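Local coordinates for putative uncharacterized protein PH0186 (Pyrococcus horikoshii, PDB 2ZTS) that binds ADP and magnesium and, as a KaiC-like member of the P-loop NTPase clan, probably works as an ATP-binding protein, at residues E60-T66 against A136-D142; E69-R75 against I96-S101; S102-S108 against Y126-V130; V120-L124 against V160-L164. All coordinates share one frame; numbering follows the deposited sequence.

Contact 1: E60-T66 against A136-D142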
loop_
_atom_site.group_PDB
_atom_site.type_symbol
_atom_site.label_atom_id
_atom_site.label_comp_id
_atom_site.label_asym_id
_atom_site.label_seq_id
_atom_site.Cartn_x
_atom_site.Cartn_y
_atom_site.Cartn_z
ATOM N N GLU C 60 -17.201 36.123 23.513
ATOM C CA GLU C 60 -17.001 36.199 22.064
ATOM C C GLU C 60 -18.053 35.331 21.355
ATOM O O GLU C 60 -18.230 34.155 21.680
ATOM C CB GLU C 60 -15.565 35.766 21.688
ATOM C CG GLU C 60 -14.438 36.365 22.575
ATOM C CD GLU C 60 -12.994 36.085 22.081
ATOM O OE1 GLU C 60 -12.715 35.023 21.453
ATOM O OE2 GLU C 60 -12.089 36.930 22.358
ATOM N N PRO C 61 -18.794 35.899 20.410
ATOM C CA PRO C 61 -19.808 35.104 19.695
ATOM C C PRO C 61 -19.153 34.045 18.820
ATOM O O PRO C 61 -18.086 34.321 18.283
ATOM C CB PRO C 61 -20.559 36.138 18.831
ATOM C CG PRO C 61 -20.150 37.544 19.407
ATOM C CD PRO C 61 -18.769 37.318 19.995
ATOM N N GLY C 62 -19.779 32.880 18.683
ATOM C CA GLY C 62 -19.252 31.776 17.904
ATOM C C GLY C 62 -20.237 31.022 17.042
ATOM O O GLY C 62 -21.420 30.882 17.364
ATOM N N VAL C 63 -19.751 30.548 15.905
ATOM C CA VAL C 63 -20.535 29.736 15.015
ATOM C C VAL C 63 -19.983 28.287 14.979
ATOM O O VAL C 63 -18.863 28.067 14.597
ATOM C CB VAL C 63 -20.577 30.325 13.614
ATOM C CG1 VAL C 63 -21.372 29.443 12.706
ATOM C CG2 VAL C 63 -21.158 31.753 13.630
ATOM N N PHE C 64 -20.805 27.320 15.333
ATOM C CA PHE C 64 -20.450 25.941 15.216
ATOM C C PHE C 64 -21.176 25.380 14.033
ATOM O O PHE C 64 -22.410 25.253 14.044
ATOM C CB PHE C 64 -20.796 25.239 16.509
ATOM C CG PHE C 64 -20.191 23.865 16.656
ATOM C CD1 PHE C 64 -19.232 23.641 17.603
ATOM C CD2 PHE C 64 -20.650 22.784 15.880
ATOM C CE1 PHE C 64 -18.646 22.386 17.743
ATOM C CE2 PHE C 64 -20.086 21.514 16.019
ATOM C CZ PHE C 64 -19.079 21.315 16.982
ATOM N N VAL C 65 -20.424 25.047 12.982
ATOM C CA VAL C 65 -21.015 24.455 11.788
ATOM C C VAL C 65 -20.824 22.959 11.943
ATOM O O VAL C 65 -19.704 22.535 12.192
ATOM C CB VAL C 65 -20.294 24.892 10.554
ATOM C CG1 VAL C 65 -20.840 24.241 9.325
ATOM C CG2 VAL C 65 -20.241 26.441 10.450
ATOM N N THR C 66 -21.892 22.163 11.795
ATOM C CA THR C 66 -21.784 20.735 11.796
ATOM C C THR C 66 -22.539 20.008 10.691
ATOM O O THR C 66 -23.688 20.278 10.429
ATOM C CB THR C 66 -22.156 20.185 13.210
ATOM O OG1 THR C 66 -22.245 18.753 13.178
ATOM C CG2 THR C 66 -23.467 20.702 13.732
ATOM N N ALA C 136 -19.369 37.060 14.760
ATOM C CA ALA C 136 -18.653 35.925 15.331
ATOM C C ALA C 136 -17.160 36.262 15.370
ATOM O O ALA C 136 -16.629 36.831 14.448
ATOM C CB ALA C 136 -18.892 34.680 14.462
ATOM N N LYS C 137 -16.494 35.950 16.465
ATOM C CA LYS C 137 -15.057 35.945 16.453
ATOM C C LYS C 137 -14.507 34.478 16.373
ATOM O O LYS C 137 -13.314 34.304 16.187
ATOM C CB LYS C 137 -14.503 36.724 17.659
ATOM C CG LYS C 137 -14.672 38.261 17.577
ATOM C CD LYS C 137 -14.746 38.865 18.960
ATOM C CE LYS C 137 -14.335 40.366 19.048
ATOM N NZ LYS C 137 -13.615 40.619 20.369
ATOM N N ARG C 138 -15.367 33.466 16.509
ATOM C CA ARG C 138 -14.948 32.072 16.582
ATOM C C ARG C 138 -15.782 31.239 15.618
ATOM O O ARG C 138 -16.969 31.500 15.429
ATOM C CB ARG C 138 -15.119 31.576 17.995
ATOM C CG ARG C 138 -14.064 32.033 18.958
ATOM C CD ARG C 138 -14.182 31.427 20.340
ATOM N NE ARG C 138 -13.455 32.281 21.274
ATOM C CZ ARG C 138 -12.691 31.877 22.271
ATOM N NH1 ARG C 138 -12.547 30.606 22.563
ATOM N NH2 ARG C 138 -12.059 32.777 23.025
ATOM N N LEU C 139 -15.172 30.254 14.984
ATOM C CA LEU C 139 -15.855 29.428 13.979
ATOM C C LEU C 139 -15.356 27.976 14.070
ATOM O O LEU C 139 -14.179 27.761 14.256
ATOM C CB LEU C 139 -15.617 29.997 12.573
ATOM C CG LEU C 139 -16.161 29.154 11.400
ATOM C CD1 LEU C 139 -17.666 28.941 11.449
ATOM C CD2 LEU C 139 -15.736 29.814 10.063
ATOM N N VAL C 140 -16.238 27.012 13.940
ATOM C CA VAL C 140 -15.875 25.584 13.891
ATOM C C VAL C 140 -16.576 24.975 12.686
ATOM O O VAL C 140 -17.731 25.281 12.451
ATOM C CB VAL C 140 -16.338 24.850 15.159
ATOM C CG1 VAL C 140 -16.356 23.349 14.966
ATOM C CG2 VAL C 140 -15.450 25.210 16.328
ATOM N N ILE C 141 -15.864 24.159 11.917
ATOM C CA ILE C 141 -16.451 23.309 10.904
ATOM C C ILE C 141 -16.069 21.896 11.285
ATOM O O ILE C 141 -14.918 21.483 11.180
ATOM C CB ILE C 141 -15.969 23.693 9.485
ATOM C CG1 ILE C 141 -16.284 25.211 9.225
ATOM C CG2 ILE C 141 -16.583 22.752 8.433
ATOM C CD1 ILE C 141 -16.050 25.696 7.807
ATOM N N ASP C 142 -17.055 21.198 11.814
ATOM C CA ASP C 142 -16.961 19.806 12.173
ATOM C C ASP C 142 -17.832 19.072 11.180
ATOM O O ASP C 142 -18.996 19.044 11.362
ATOM C CB ASP C 142 -17.499 19.646 13.587
ATOM C CG ASP C 142 -17.154 18.321 14.199
ATOM O OD1 ASP C 142 -17.849 17.960 15.194
ATOM O OD2 ASP C 142 -16.170 17.622 13.794
HETATM O O HOH W 1 -20.655 17.917 15.368
#

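Contact 2: E69-R75 against I96-S101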
loop_
_atom_site.group_PDB
_atom_site.type_symbol
_atom_site.label_atom_id
_atom_site.label_comp_id
_atom_site.label_asym_id
_atom_site.label_seq_id
_atom_site.Cartn_x
_atom_site.Cartn_y
_atom_site.Cartn_z
ATOM N N GLU C 69 -23.655 15.900 12.674
ATOM C CA GLU C 69 -24.859 15.609 13.444
ATOM C C GLU C 69 -25.871 16.766 13.328
ATOM O O GLU C 69 -25.582 17.793 12.708
ATOM C CB GLU C 69 -24.454 15.329 14.900
ATOM C CG GLU C 69 -23.802 16.486 15.609
ATOM C CD GLU C 69 -23.166 16.093 16.931
ATOM O OE1 GLU C 69 -23.822 15.332 17.674
ATOM O OE2 GLU C 69 -22.010 16.540 17.202
ATOM N N ARG C 70 -27.048 16.629 13.918
ATOM C CA ARG C 70 -27.942 17.772 13.848
ATOM C C ARG C 70 -27.788 18.685 15.095
ATOM O O ARG C 70 -27.171 18.292 16.090
ATOM C CB ARG C 70 -29.381 17.422 13.321
ATOM C CG ARG C 70 -30.305 16.515 14.100
ATOM C CD ARG C 70 -30.394 15.089 13.604
ATOM N NE ARG C 70 -31.730 14.533 13.701
ATOM C CZ ARG C 70 -32.239 13.843 14.715
ATOM N NH1 ARG C 70 -31.555 13.573 15.832
ATOM N NH2 ARG C 70 -33.487 13.404 14.590
ATOM N N ALA C 71 -28.288 19.910 15.001
ATOM C CA ALA C 71 -28.105 20.877 16.057
ATOM C C ALA C 71 -28.633 20.347 17.344
ATOM O O ALA C 71 -27.960 20.488 18.343
ATOM C CB ALA C 71 -28.747 22.236 15.703
ATOM N N ARG C 72 -29.793 19.672 17.324
ATOM C CA ARG C 72 -30.406 19.156 18.561
ATOM C C ARG C 72 -29.614 18.053 19.193
ATOM O O ARG C 72 -29.718 17.832 20.385
ATOM C CB ARG C 72 -31.821 18.631 18.293
ATOM C CG ARG C 72 -31.879 17.341 17.372
ATOM C CD ARG C 72 -33.230 17.123 16.676
ATOM N NE ARG C 72 -34.287 16.869 17.659
ATOM C CZ ARG C 72 -35.167 15.843 17.635
ATOM N NH1 ARG C 72 -35.155 14.916 16.665
ATOM N NH2 ARG C 72 -36.075 15.755 18.604
ATOM N N ASP C 73 -28.845 17.333 18.378
ATOM C CA ASP C 73 -27.969 16.276 18.854
ATOM C C ASP C 73 -26.827 16.917 19.594
ATOM O O ASP C 73 -26.405 16.442 20.629
ATOM C CB ASP C 73 -27.380 15.456 17.699
ATOM C CG ASP C 73 -28.426 14.688 16.921
ATOM O OD1 ASP C 73 -29.412 14.234 17.532
ATOM O OD2 ASP C 73 -28.308 14.450 15.676
ATOM N N LEU C 74 -26.289 17.980 19.029
ATOM C CA LEU C 74 -25.143 18.649 19.638
ATOM C C LEU C 74 -25.562 19.322 20.968
ATOM O O LEU C 74 -24.855 19.192 21.946
ATOM C CB LEU C 74 -24.511 19.615 18.647
ATOM C CG LEU C 74 -23.363 20.552 19.033
ATOM C CD1 LEU C 74 -22.027 19.851 19.271
ATOM C CD2 LEU C 74 -23.247 21.518 17.897
ATOM N N ARG C 75 -26.721 19.962 21.019
ATOM C CA ARG C 75 -27.181 20.558 22.274
ATOM C C ARG C 75 -27.348 19.496 23.357
ATOM O O ARG C 75 -26.864 19.665 24.469
ATOM C CB ARG C 75 -28.505 21.285 22.121
ATOM C CG ARG C 75 -28.482 22.482 21.158
ATOM C CD ARG C 75 -29.851 23.240 20.989
ATOM N NE ARG C 75 -29.765 24.121 19.827
ATOM C CZ ARG C 75 -30.408 23.977 18.681
ATOM N NH1 ARG C 75 -31.231 22.961 18.463
ATOM N NH2 ARG C 75 -30.139 24.814 17.686
ATOM N N ILE C 96 -25.663 27.617 15.721
ATOM C CA ILE C 96 -25.364 26.273 15.237
ATOM C C ILE C 96 -25.949 26.176 13.859
ATOM O O ILE C 96 -27.152 26.432 13.673
ATOM C CB ILE C 96 -25.935 25.127 16.117
ATOM C CG1 ILE C 96 -25.345 25.152 17.528
ATOM C CG2 ILE C 96 -25.624 23.763 15.428
ATOM C CD1 ILE C 96 -26.100 24.246 18.608
ATOM N N VAL C 97 -25.076 25.830 12.900
ATOM C CA VAL C 97 -25.426 25.631 11.509
ATOM C C VAL C 97 -25.259 24.165 11.143
ATOM O O VAL C 97 -24.109 23.660 11.016
ATOM C CB VAL C 97 -24.492 26.438 10.613
ATOM C CG1 VAL C 97 -24.814 26.175 9.180
ATOM C CG2 VAL C 97 -24.542 27.966 10.947
ATOM N N ASP C 98 -26.370 23.489 10.880
ATOM C CA ASP C 98 -26.309 22.048 10.620
ATOM C C ASP C 98 -26.637 21.555 9.178
ATOM O O ASP C 98 -26.884 20.373 8.985
ATOM C CB ASP C 98 -27.042 21.289 11.745
ATOM C CG ASP C 98 -28.563 21.429 11.681
ATOM O OD1 ASP C 98 -29.090 22.160 10.807
ATOM O OD2 ASP C 98 -29.296 20.824 12.482
ATOM N N GLY C 99 -26.832 22.409 8.175
ATOM C CA GLY C 99 -28.125 22.986 7.883
ATOM C C GLY C 99 -28.730 21.832 7.047
ATOM O O GLY C 99 -28.345 21.621 5.841
ATOM N N VAL C 100 -29.653 21.044 7.610
ATOM C CA VAL C 100 -31.124 21.251 7.805
ATOM C C VAL C 100 -31.881 22.435 8.452
ATOM O O VAL C 100 -32.709 23.053 7.779
ATOM C CB VAL C 100 -31.663 19.903 8.456
ATOM C CG1 VAL C 100 -33.124 19.946 8.838
ATOM C CG2 VAL C 100 -31.506 18.786 7.421
ATOM N N SER C 101 -31.735 22.679 9.742
ATOM C CA SER C 101 -32.437 23.822 10.308
ATOM C C SER C 101 -31.601 25.123 10.105
ATOM O O SER C 101 -30.403 25.213 10.472
ATOM C CB SER C 101 -32.824 23.552 11.770
ATOM O OG SER C 101 -31.657 23.452 12.579
#

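Contact 3: S102-S108 against Y126-V130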
loop_
_atom_site.group_PDB
_atom_site.type_symbol
_atom_site.label_atom_id
_atom_site.label_comp_id
_atom_site.label_asym_id
_atom_site.label_seq_id
_atom_site.Cartn_x
_atom_site.Cartn_y
_atom_site.Cartn_z
ATOM N N SER C 102 -32.224 26.086 9.432
ATOM C CA SER C 102 -31.747 27.468 9.434
ATOM C C SER C 102 -31.611 28.004 10.868
ATOM O O SER C 102 -32.448 27.766 11.695
ATOM C CB SER C 102 -32.724 28.376 8.698
ATOM O OG SER C 102 -32.309 28.531 7.381
ATOM N N VAL C 103 -30.575 28.789 11.104
ATOM C CA VAL C 103 -30.452 29.525 12.355
ATOM C C VAL C 103 -31.678 30.408 12.507
ATOM O O VAL C 103 -32.118 31.034 11.551
ATOM C CB VAL C 103 -29.172 30.420 12.400
ATOM C CG1 VAL C 103 -29.075 31.186 13.738
ATOM C CG2 VAL C 103 -27.888 29.561 12.137
ATOM N N VAL C 104 -32.206 30.437 13.711
ATOM C CA VAL C 104 -33.367 31.250 14.028
ATOM C C VAL C 104 -33.024 32.729 13.774
ATOM O O VAL C 104 -31.982 33.240 14.181
ATOM C CB VAL C 104 -33.896 30.930 15.477
ATOM C CG1 VAL C 104 -35.023 31.923 15.920
ATOM C CG2 VAL C 104 -34.415 29.474 15.534
ATOM N N GLY C 105 -33.869 33.389 12.992
ATOM C CA GLY C 105 -33.678 34.799 12.674
ATOM C C GLY C 105 -32.873 35.013 11.418
ATOM O O GLY C 105 -32.652 36.161 11.045
ATOM N N LEU C 106 -32.428 33.908 10.780
ATOM C CA LEU C 106 -31.607 33.932 9.590
ATOM C C LEU C 106 -32.097 32.878 8.604
ATOM O O LEU C 106 -31.355 31.972 8.254
ATOM C CB LEU C 106 -30.111 33.726 9.985
ATOM C CG LEU C 106 -29.470 34.790 10.905
ATOM C CD1 LEU C 106 -28.079 34.371 11.385
ATOM C CD2 LEU C 106 -29.451 36.214 10.240
ATOM N N PRO C 107 -33.353 32.986 8.158
ATOM C CA PRO C 107 -33.941 32.011 7.202
ATOM C C PRO C 107 -33.356 31.905 5.784
ATOM O O PRO C 107 -32.843 32.874 5.281
ATOM C CB PRO C 107 -35.420 32.457 7.090
ATOM C CG PRO C 107 -35.454 33.877 7.541
ATOM C CD PRO C 107 -34.348 33.995 8.591
ATOM N N SER C 108 -33.534 30.729 5.162
ATOM C CA SER C 108 -33.069 30.374 3.809
ATOM C C SER C 108 -31.613 30.771 3.556
ATOM O O SER C 108 -30.710 30.225 4.197
ATOM C CB SER C 108 -33.982 30.956 2.725
ATOM O OG SER C 108 -33.496 30.656 1.429
ATOM N N TYR C 126 -23.763 30.757 3.290
ATOM C CA TYR C 126 -24.571 30.768 4.534
ATOM C C TYR C 126 -23.702 30.875 5.802
ATOM O O TYR C 126 -24.057 31.572 6.740
ATOM C CB TYR C 126 -25.568 29.606 4.584
ATOM C CG TYR C 126 -26.556 29.771 5.689
ATOM C CD1 TYR C 126 -26.544 28.911 6.826
ATOM C CD2 TYR C 126 -27.492 30.833 5.647
ATOM C CE1 TYR C 126 -27.443 29.097 7.870
ATOM C CE2 TYR C 126 -28.397 31.039 6.692
ATOM C CZ TYR C 126 -28.405 30.182 7.772
ATOM O OH TYR C 126 -29.310 30.445 8.783
ATOM N N ILE C 127 -22.552 30.209 5.846
ATOM C CA ILE C 127 -21.647 30.380 6.976
ATOM C C ILE C 127 -21.147 31.824 7.048
ATOM O O ILE C 127 -21.032 32.388 8.116
ATOM C CB ILE C 127 -20.420 29.492 6.843
ATOM C CG1 ILE C 127 -20.820 28.001 6.826
ATOM C CG2 ILE C 127 -19.452 29.821 7.958
ATOM C CD1 ILE C 127 -19.783 27.101 6.226
ATOM N N TYR C 128 -20.812 32.406 5.911
ATOM C CA TYR C 128 -20.351 33.783 5.882
ATOM C C TYR C 128 -21.480 34.730 6.443
ATOM O O TYR C 128 -21.268 35.533 7.350
ATOM C CB TYR C 128 -19.947 34.133 4.445
ATOM C CG TYR C 128 -19.532 35.562 4.243
ATOM C CD1 TYR C 128 -20.470 36.512 3.864
ATOM C CD2 TYR C 128 -18.210 35.964 4.427
ATOM C CE1 TYR C 128 -20.116 37.812 3.709
ATOM C CE2 TYR C 128 -17.830 37.295 4.248
ATOM C CZ TYR C 128 -18.800 38.207 3.879
ATOM O OH TYR C 128 -18.502 39.527 3.688
ATOM N N ARG C 129 -22.687 34.544 5.952
ATOM C CA ARG C 129 -23.833 35.341 6.417
ATOM C C ARG C 129 -24.017 35.227 7.896
ATOM O O ARG C 129 -24.246 36.209 8.580
ATOM C CB ARG C 129 -25.099 34.908 5.690
ATOM C CG ARG C 129 -26.349 35.542 6.261
ATOM C CD ARG C 129 -27.624 35.086 5.577
ATOM N NE ARG C 129 -28.757 35.764 6.180
ATOM C CZ ARG C 129 -30.026 35.396 6.038
ATOM N NH1 ARG C 129 -30.996 36.091 6.640
ATOM N NH2 ARG C 129 -30.326 34.353 5.298
ATOM N N VAL C 130 -23.898 34.030 8.435
ATOM C CA VAL C 130 -24.162 33.834 9.852
ATOM C C VAL C 130 -22.995 34.378 10.722
ATOM O O VAL C 130 -23.223 34.953 11.821
ATOM C CB VAL C 130 -24.412 32.325 10.176
ATOM C CG1 VAL C 130 -24.495 32.075 11.681
ATOM C CG2 VAL C 130 -25.657 31.858 9.518
#

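Contact 4: V120-L124 against V160-L164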
loop_
_atom_site.group_PDB
_atom_site.type_symbol
_atom_site.label_atom_id
_atom_site.label_comp_id
_atom_site.label_asym_id
_atom_site.label_seq_id
_atom_site.Cartn_x
_atom_site.Cartn_y
_atom_site.Cartn_z
ATOM N N VAL C 120 -22.380 23.249 -2.292
ATOM C CA VAL C 120 -21.182 23.826 -1.720
ATOM C C VAL C 120 -21.247 25.341 -1.566
ATOM O O VAL C 120 -20.966 25.858 -0.477
ATOM C CB VAL C 120 -19.919 23.453 -2.583
ATOM C CG1 VAL C 120 -18.668 24.211 -2.091
ATOM C CG2 VAL C 120 -19.653 21.969 -2.525
ATOM N N ASP C 121 -21.574 26.032 -2.659
ATOM C CA ASP C 121 -21.553 27.492 -2.703
ATOM C C ASP C 121 -22.621 28.113 -1.791
ATOM O O ASP C 121 -22.357 29.077 -1.112
ATOM C CB ASP C 121 -21.716 28.011 -4.146
ATOM C CG ASP C 121 -20.395 28.015 -4.938
ATOM O OD1 ASP C 121 -19.291 27.657 -4.406
ATOM O OD2 ASP C 121 -20.371 28.359 -6.134
ATOM N N ASN C 122 -23.827 27.565 -1.774
ATOM C CA ASN C 122 -24.822 27.975 -0.770
ATOM C C ASN C 122 -24.307 27.820 0.672
ATOM O O ASN C 122 -24.414 28.722 1.523
ATOM C CB ASN C 122 -26.157 27.190 -0.940
ATOM C CG ASN C 122 -26.968 27.611 -2.193
ATOM O OD1 ASN C 122 -27.985 26.977 -2.538
ATOM N ND2 ASN C 122 -26.517 28.634 -2.870
ATOM N N PHE C 123 -23.729 26.653 0.929
ATOM C CA PHE C 123 -23.138 26.350 2.233
ATOM C C PHE C 123 -22.240 27.453 2.753
ATOM O O PHE C 123 -22.433 27.955 3.852
ATOM C CB PHE C 123 -22.322 25.055 2.146
ATOM C CG PHE C 123 -21.778 24.572 3.460
ATOM C CD1 PHE C 123 -20.458 24.273 3.585
ATOM C CD2 PHE C 123 -22.609 24.320 4.516
ATOM C CE1 PHE C 123 -19.950 23.773 4.761
ATOM C CE2 PHE C 123 -22.100 23.806 5.726
ATOM C CZ PHE C 123 -20.768 23.539 5.828
ATOM N N LEU C 124 -21.287 27.827 1.930
ATOM C CA LEU C 124 -20.228 28.755 2.305
ATOM C C LEU C 124 -20.765 30.199 2.452
ATOM O O LEU C 124 -20.412 30.922 3.383
ATOM C CB LEU C 124 -19.113 28.676 1.199
ATOM C CG LEU C 124 -17.826 27.804 1.365
ATOM C CD1 LEU C 124 -17.908 26.672 2.344
ATOM C CD2 LEU C 124 -17.363 27.273 0.039
ATOM N N VAL C 160 -13.221 22.130 -3.039
ATOM C CA VAL C 160 -13.994 22.694 -1.941
ATOM C C VAL C 160 -13.092 23.290 -0.859
ATOM O O VAL C 160 -13.359 24.391 -0.336
ATOM C CB VAL C 160 -14.978 21.679 -1.362
ATOM C CG1 VAL C 160 -15.697 22.218 -0.178
ATOM C CG2 VAL C 160 -16.007 21.191 -2.455
ATOM N N LEU C 161 -11.987 22.628 -0.555
ATOM C CA LEU C 161 -11.056 23.193 0.433
ATOM C C LEU C 161 -10.423 24.525 -0.007
ATOM O O LEU C 161 -10.273 25.442 0.813
ATOM C CB LEU C 161 -10.017 22.177 0.837
ATOM C CG LEU C 161 -10.587 21.078 1.780
ATOM C CD1 LEU C 161 -9.684 19.856 1.900
ATOM C CD2 LEU C 161 -10.828 21.635 3.164
ATOM N N LEU C 162 -10.098 24.649 -1.291
ATOM C CA LEU C 162 -9.593 25.910 -1.793
ATOM C C LEU C 162 -10.703 27.011 -1.743
ATOM O O LEU C 162 -10.463 28.105 -1.269
ATOM C CB LEU C 162 -8.992 25.720 -3.191
ATOM C CG LEU C 162 -7.601 25.044 -3.168
ATOM C CD1 LEU C 162 -7.111 24.903 -4.585
ATOM C CD2 LEU C 162 -6.544 25.726 -2.313
ATOM N N LYS C 163 -11.943 26.691 -2.107
ATOM C CA LYS C 163 -13.008 27.683 -1.857
ATOM C C LYS C 163 -13.199 28.060 -0.379
ATOM O O LYS C 163 -13.421 29.240 -0.059
ATOM C CB LYS C 163 -14.353 27.244 -2.401
ATOM C CG LYS C 163 -14.496 27.105 -3.875
ATOM C CD LYS C 163 -15.996 26.762 -4.148
ATOM C CE LYS C 163 -16.341 26.532 -5.611
ATOM N NZ LYS C 163 -16.646 27.839 -6.352
ATOM N N LEU C 164 -13.097 27.086 0.537
ATOM C CA LEU C 164 -13.255 27.400 1.930
ATOM C C LEU C 164 -12.158 28.353 2.381
ATOM O O LEU C 164 -12.407 29.251 3.195
ATOM C CB LEU C 164 -13.205 26.162 2.794
ATOM C CG LEU C 164 -13.166 26.257 4.283
ATOM C CD1 LEU C 164 -14.344 27.024 4.854
ATOM C CD2 LEU C 164 -13.245 24.837 4.781
#

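Contact 1: E60-T66 against A136-D142
Five parallel bridges, from G62 opposite R138 to T66 opposite D142, join strands 62-66 and 138-142 in the P-loop NTPase sheet, with 4° between their directions. The backbone bonds run both ways: V63 N gives to R138 O at 3.0 Å and V63 O takes V140 N, then V65 N gives to V140 O and V65 O takes D142 N.

Apolar packing splits between two faces. With CG anti to the backbone N (chi1 -166°), the F64 ring leans to strand 138-142 and receives V140 CG1 over one face, 3.9 Å from its centroid. On the opposite side of the sheet, L139 CD1 meets V65 CG2 at 3.7 Å.

Charge collects at the strand starts. R138 turns NE and NH2 side-on to one oxygen, E60 OE1, each 2.8 Å away, while its NH1 binds the backbone oxygens of K13 and F50. With an alanine here, E60 would probably lose its ionic mate and both carbonyls a donor.

At the far end a water links T66 OG1 to D142 OD1, also hydrogen-bonded to T44 OG1. Strand 138-142 thus ends in a carboxylate of a magnesium site, beside the nucleotide-binding residues.

Contact 2: E69-R75 against I96-S101
A71 N, at the start of helix 71-79, donates to D98 OD2 at 2.9 Å with an N-H...O angle of 164°. The carboxylate follows strand 94-97, so a strand-end side chain holds the first turn of a helix, and its other oxygen closes an Asx motif. D98 CG sits between its own backbone N and carbonyl carbon (chi1 73°), which swings OD2 to the helix, where it is met on its anti side. Next to this bond A71 CB presses on I96 CG2 at 3.5 Å, tighter than usual for two carbons. I96 CD1 continues the apolar strip, 4.0 Å from L74 CD2, and also lies against the R75 chain, whose NH2 goes on to a salt bridge with E89.

One shell out, S101 N donates to the syn lone pair of D98 OD1 at 2.9 Å, so the two oxygens hold different pieces of backbone. A leucine in place of D98 would probably leave A71 N without its acceptor and let the 98-101 turn relax. The helix start may in turn stabilise the negative charge of D98.

R70, the N-cap residue, is tied back to D73, which also forms a salt bridge with R200 of a second subunit. R70 NH1 meets D73 OD1 on the syn side at 2.8 Å, and R70 N meets D73 OD2 at 3.1 Å.

Contact 3: S102-S108 against Y126-V130
Y126 reaches from helix 120-134 into the 102-108 loop and its hydroxyl serves two backbone groups at once. OH donates to L106 O at 2.6 Å, in the carbonyl plane, and accepts from V103 N at 3.1 Å, where the N-H...O angle of 136° shows a bent bond. Both partners lie near the plane of the ring, at its edge. CG of Y126 is anti to the backbone N (chi1 -169°), which carries the phenol away from the helix toward the loop.

The two residues it joins are the ends of a type II turn, V103 to L106, closed by L106 N on V103 O at 3.0 Å. G105 stands third in it, with a positive phi. Further along the helix, the extended R129 slides past L106 and brings NH2 to P107 O at 2.9 Å. That oxygen lies near the guanidinium plane, although the donor stands above the carbonyl plane. The phenol thus satisfies V103 N and L106 O, and the guanidinium P107 O.

Apolar atoms complete the contact: V130 CG2 lies above one face of the Y126 ring and meets L106 CD1 at 4.0 Å and V103 CG2 at 4.1 Å. Beneath, V103 rests on A95 and V97, V130 on A95 and V63, and I127 on V65, so the loop closes over the helix flank beside strand 94-97, outermost in the sheet of this chain.

Contact 4: V120-L124 against V160-L164
V120 points its CG2 at V160 CG2, tip to tip at 3.7 Å, and V120 CG1 lies 4.0 Å from the same methyl. One helical turn on, L124 makes a different contact: its CD2 meets K163 CB at 3.9 Å, the two side chains crossing at about a right angle, and its CD1 comes within 4.4 Å of L164 CD1. The short segments run in roughly the same direction and cross at -26°. Their axes are 11.1 Å apart, so side chains rather than backbones do the touching.

Helices 120-134 and 157-171 lie on one side of the central sheet, F123 packing on V65 and L164 on I141. Outward from the sheet, K163 bends at its last torsion (chi4 -85°), and NZ arrives 3.3 Å from D121 OD1. This salt bridge carries only a weak hydrogen bond, and D121 OD2 is farther away, so the lysine addresses one oxygen. On another flank of helix 157-171, L162 packs on L149 of a third subunit.

The chemistry implies a pair of helices held mainly by apolar side chains, with one salt bridge, made by the exposed K163, adding a loose electrostatic tie.

Contacts 1 and 2 are buried, contact 4 is partly so, and contact 3 lies at the surface. Contact 1 is mainly parallel sheet, built on regular backbone bonds, and meets contact 2 through strand 62-66, whose T66 N and F64 O pair with V97. Contacts 3 and 4 both draw on helix 120-134: contact 3 ties it to the preceding loop through side-chain bonds to backbone atoms, whereas contact 4 sets it beside helix 157-171 through apolar packing and one salt bridge. Both helices rest on contact 1, through I127 and F123 on V65 and L164 on I141. Ion pairs differ in place: E60-R138 at the strand starts of contact 1, D121-K163 between the helices of contact 4.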